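Local atomic coordinates of phosphoribosyltransferase (Thermus thermophilus, PDB entry 1WD5), a protein that probably acts as a phosphoribosyltransferase, although its substrate and reaction have not been established. Residues 23-35 against 41-53. Numbering follows the deposited sequence.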
loop_
_atom_site.group_PDB
_atom_site.type_symbol
_atom_site.label_atom_id
_atom_site.label_comp_id
_atom_site.label_asym_id
_atom_site.label_seq_id
_atom_site.Cartn_x
_atom_site.Cartn_y
_atom_site.Cartn_z
ATOM N N GLU A 23 8.950 14.479 -7.513
ATOM C CA GLU A 23 10.192 15.021 -6.970
ATOM C C GLU A 23 10.558 14.377 -5.636
ATOM O O GLU A 23 9.815 14.496 -4.665
ATOM C CB GLU A 23 10.064 16.535 -6.802
ATOM C CG GLU A 23 9.705 17.248 -8.096
ATOM C CD GLU A 23 9.594 18.750 -7.929
ATOM O OE1 GLU A 23 8.806 19.201 -7.069
ATOM O OE2 GLU A 23 10.295 19.480 -8.662
ATOM N N ALA A 24 11.708 13.702 -5.601
ATOM C CA ALA A 24 12.178 13.029 -4.388
ATOM C C ALA A 24 10.968 12.453 -3.661
ATOM O O ALA A 24 10.678 12.814 -2.521
ATOM C CB ALA A 24 12.909 14.019 -3.492
ATOM N N PRO A 25 10.247 11.541 -4.322
ATOM C CA PRO A 25 9.056 10.922 -3.743
ATOM C C PRO A 25 9.300 9.979 -2.577
ATOM O O PRO A 25 10.369 9.390 -2.451
ATOM C CB PRO A 25 8.446 10.198 -4.934
ATOM C CG PRO A 25 9.665 9.725 -5.666
ATOM C CD PRO A 25 10.564 10.946 -5.635
ATOM N N VAL A 26 8.299 9.870 -1.710
ATOM C CA VAL A 26 8.354 8.949 -0.592
ATOM C C VAL A 26 7.605 7.757 -1.180
ATOM O O VAL A 26 6.422 7.869 -1.511
ATOM C CB VAL A 26 7.573 9.475 0.635
ATOM C CG1 VAL A 26 7.582 8.438 1.745
ATOM C CG2 VAL A 26 8.194 10.767 1.125
ATOM N N VAL A 27 8.299 6.639 -1.346
ATOM C CA VAL A 27 7.697 5.437 -1.914
ATOM C C VAL A 27 7.275 4.505 -0.784
ATOM O O VAL A 27 8.117 3.956 -0.072
ATOM C CB VAL A 27 8.695 4.712 -2.838
ATOM C CG1 VAL A 27 8.012 3.552 -3.551
ATOM C CG2 VAL A 27 9.259 5.695 -3.854
ATOM N N LEU A 28 5.965 4.337 -0.624
ATOM C CA LEU A 28 5.413 3.489 0.428
ATOM C C LEU A 28 5.008 2.124 -0.100
ATOM O O LEU A 28 4.185 2.019 -1.009
ATOM C CB LEU A 28 4.193 4.165 1.059
ATOM C CG LEU A 28 4.418 5.559 1.649
ATOM C CD1 LEU A 28 3.126 6.055 2.283
ATOM C CD2 LEU A 28 5.536 5.510 2.688
ATOM N N GLY A 29 5.585 1.075 0.478
ATOM C CA GLY A 29 5.253 -0.266 0.044
ATOM C C GLY A 29 4.356 -0.986 1.032
ATOM O O GLY A 29 4.546 -0.878 2.245
ATOM N N LEU A 30 3.359 -1.702 0.523
ATOM C CA LEU A 30 2.468 -2.461 1.393
ATOM C C LEU A 30 3.191 -3.751 1.765
ATOM O O LEU A 30 3.797 -4.388 0.914
ATOM C CB LEU A 30 1.158 -2.795 0.673
ATOM C CG LEU A 30 0.076 -1.709 0.597
ATOM C CD1 LEU A 30 0.589 -0.495 -0.159
ATOM C CD2 LEU A 30 -1.155 -2.280 -0.096
ATOM N N PRO A 31 3.142 -4.148 3.047
ATOM C CA PRO A 31 3.802 -5.374 3.518
ATOM C C PRO A 31 3.164 -6.597 2.859
ATOM O O PRO A 31 1.951 -6.604 2.648
ATOM C CB PRO A 31 3.541 -5.357 5.025
ATOM C CG PRO A 31 3.275 -3.906 5.336
ATOM C CD PRO A 31 2.461 -3.460 4.154
ATOM N N ARG A 32 3.957 -7.613 2.512
ATOM C CA ARG A 32 5.406 -7.622 2.701
ATOM C C ARG A 32 6.117 -7.621 1.345
ATOM O O ARG A 32 7.098 -6.906 1.155
ATOM C CB ARG A 32 5.839 -8.849 3.514
ATOM C CG ARG A 32 5.341 -8.830 4.967
ATOM C CD ARG A 32 6.051 -9.865 5.836
ATOM N NE ARG A 32 5.702 -11.241 5.492
ATOM C CZ ARG A 32 4.573 -11.848 5.850
ATOM N NH1 ARG A 32 3.659 -11.209 6.573
ATOM N NH2 ARG A 32 4.359 -13.107 5.491
ATOM N N GLY A 33 5.618 -8.421 0.406
ATOM C CA GLY A 33 6.228 -8.480 -0.911
ATOM C C GLY A 33 6.276 -7.116 -1.580
ATOM O O GLY A 33 7.196 -6.816 -2.348
ATOM N N GLY A 34 5.280 -6.286 -1.283
ATOM C CA GLY A 34 5.226 -4.959 -1.862
ATOM C C GLY A 34 6.415 -4.090 -1.490
ATOM O O GLY A 34 6.779 -3.176 -2.232
ATOM N N VAL A 35 7.027 -4.368 -0.345
ATOM C CA VAL A 35 8.172 -3.585 0.100
ATOM C C VAL A 35 9.362 -3.826 -0.820
ATOM O O VAL A 35 10.180 -2.936 -1.020
ATOM C CB VAL A 35 8.552 -3.921 1.564
ATOM C CG1 VAL A 35 9.812 -3.165 1.971
ATOM C CG2 VAL A 35 7.407 -3.540 2.496
ATOM N N VAL A 41 11.846 0.630 -6.627
ATOM C CA VAL A 41 11.346 1.878 -7.206
ATOM C C VAL A 41 12.047 3.069 -6.565
ATOM O O VAL A 41 12.523 3.964 -7.256
ATOM C CB VAL A 41 9.822 2.038 -6.993
ATOM C CG1 VAL A 41 9.393 3.462 -7.342
ATOM C CG2 VAL A 41 9.065 1.043 -7.862
ATOM N N ALA A 42 12.112 3.069 -5.239
ATOM C CA ALA A 42 12.750 4.155 -4.509
ATOM C C ALA A 42 14.203 4.340 -4.944
ATOM O O ALA A 42 14.671 5.468 -5.096
ATOM C CB ALA A 42 12.679 3.889 -3.006
ATOM N N ARG A 43 14.914 3.236 -5.151
ATOM C CA ARG A 43 16.313 3.320 -5.570
ATOM C C ARG A 43 16.468 3.847 -6.997
ATOM O O ARG A 43 17.419 4.570 -7.297
ATOM C CB ARG A 43 16.988 1.947 -5.438
ATOM C CG ARG A 43 17.110 1.473 -3.995
ATOM C CD ARG A 43 17.607 0.028 -3.875
ATOM N NE ARG A 43 17.694 -0.349 -2.465
ATOM C CZ ARG A 43 18.627 0.106 -1.636
ATOM N NH1 ARG A 43 19.561 0.938 -2.082
ATOM N NH2 ARG A 43 18.603 -0.233 -0.355
ATOM N N ARG A 44 15.537 3.497 -7.879
ATOM C CA ARG A 44 15.623 3.953 -9.264
ATOM C C ARG A 44 15.176 5.404 -9.434
ATOM O O ARG A 44 15.699 6.117 -10.286
ATOM C CB ARG A 44 14.803 3.038 -10.183
ATOM C CG ARG A 44 15.185 1.570 -10.063
ATOM C CD ARG A 44 15.425 0.924 -11.409
ATOM N NE ARG A 44 16.077 -0.377 -11.262
ATOM C CZ ARG A 44 16.818 -0.948 -12.204
ATOM N NH1 ARG A 44 16.998 -0.333 -13.364
ATOM N NH2 ARG A 44 17.393 -2.125 -11.983
ATOM N N LEU A 45 14.227 5.849 -8.618
ATOM C CA LEU A 45 13.735 7.225 -8.715
ATOM C C LEU A 45 14.478 8.211 -7.812
ATOM O O LEU A 45 14.195 9.407 -7.829
ATOM C CB LEU A 45 12.241 7.280 -8.381
ATOM C CG LEU A 45 11.248 6.651 -9.362
ATOM C CD1 LEU A 45 9.835 6.802 -8.816
ATOM C CD2 LEU A 45 11.360 7.332 -10.711
ATOM N N GLY A 46 15.425 7.716 -7.026
ATOM C CA GLY A 46 16.149 8.595 -6.129
ATOM C C GLY A 46 15.233 9.086 -5.023
ATOM O O GLY A 46 15.369 10.210 -4.530
ATOM N N GLY A 47 14.283 8.240 -4.635
ATOM C CA GLY A 47 13.350 8.602 -3.586
ATOM C C GLY A 47 13.699 7.969 -2.250
ATOM O O GLY A 47 14.812 7.472 -2.054
ATOM N N GLU A 48 12.734 7.983 -1.338
ATOM C CA GLU A 48 12.911 7.429 0.000
ATOM C C GLU A 48 11.911 6.300 0.263
ATOM O O GLU A 48 10.709 6.463 0.064
ATOM C CB GLU A 48 12.736 8.550 1.029
ATOM C CG GLU A 48 12.651 8.087 2.471
ATOM C CD GLU A 48 12.740 9.240 3.455
ATOM O OE1 GLU A 48 12.148 10.303 3.178
ATOM O OE2 GLU A 48 13.395 9.080 4.507
ATOM N N LEU A 49 12.411 5.158 0.722
ATOM C CA LEU A 49 11.559 3.999 0.980
ATOM C C LEU A 49 11.058 3.887 2.415
ATOM O O LEU A 49 11.788 4.141 3.371
ATOM C CB LEU A 49 12.308 2.718 0.596
ATOM C CG LEU A 49 11.663 1.336 0.779
ATOM C CD1 LEU A 49 11.682 0.929 2.237
ATOM C CD2 LEU A 49 10.244 1.350 0.230
ATOM N N ASP A 50 9.790 3.518 2.548
ATOM C CA ASP A 50 9.182 3.307 3.855
ATOM C C ASP A 50 8.015 2.359 3.652
ATOM O O ASP A 50 7.669 2.007 2.520
ATOM C CB ASP A 50 8.697 4.625 4.484
ATOM C CG ASP A 50 8.344 4.471 5.961
ATOM O OD1 ASP A 50 8.622 3.400 6.541
ATOM O OD2 ASP A 50 7.796 5.423 6.552
ATOM N N VAL A 51 7.417 1.930 4.750
ATOM C CA VAL A 51 6.302 1.013 4.675
ATOM C C VAL A 51 5.036 1.734 5.119
ATOM O O VAL A 51 5.092 2.655 5.934
ATOM C CB VAL A 51 6.546 -0.197 5.595
ATOM C CG1 VAL A 51 6.714 0.282 7.037
ATOM C CG2 VAL A 51 5.401 -1.175 5.494
ATOM N N VAL A 52 3.899 1.332 4.561
ATOM C CA VAL A 52 2.631 1.922 4.956
ATOM C C VAL A 52 1.985 0.848 5.810
ATOM O O VAL A 52 1.856 -0.302 5.385
ATOM C CB VAL A 52 1.740 2.287 3.736
ATOM C CG1 VAL A 52 1.509 1.080 2.852
ATOM C CG2 VAL A 52 0.420 2.864 4.224
ATOM N N LEU A 53 1.610 1.226 7.026
ATOM C CA LEU A 53 1.023 0.302 7.985
ATOM C C LEU A 53 -0.411 0.697 8.314
ATOM O O LEU A 53 -0.651 1.647 9.066
ATOM C CB LEU A 53 1.887 0.293 9.246
ATOM C CG LEU A 53 3.314 -0.219 8.993
ATOM C CD1 LEU A 53 4.270 0.239 10.092
ATOM C CD2 LEU A 53 3.277 -1.740 8.910
#
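The P31 ring meets V51 and V52 with its CG and CD edge. P31 CG lies 3.5 Å from V51 CG2, a tight fit. P31 CD lies 3.4 Å from V52 O. V51 CG2 reaches the ring because it stands anti to its own backbone N. The peptide carbonyl of G29 takes V52 N from above its plane, 42° out of it (G29 O to V52 N 3.3 Å). The D50 carboxylate is held by R110, in a salt bridge, and by the A116 amide. D50 lies side by side with L28, pointing the same way, and L28 CD2 packs on D50 CB at 3.7 Å.

Five backbone bonds join the segments in parallel register, from E48 N to P25 O at one end to V52 N to G29 O at the other. On the helix side, V27 sends CG1 to V41 CG1 (4.0 Å) and CG2 to A42 CB (4.0 Å). Cutting V27 back to an alanine would probably open a gap between strand and helix, leaving V41 CG1 without its partner and A42 with only the CB contact.

Strand 26-29, helix 33-45 and strand 48-59 form a beta-alpha-beta crossover of the type I phosphoribosyltransferase fold. The cis peptide before R32 is consistent with the pyrophosphate-binding loop of that family.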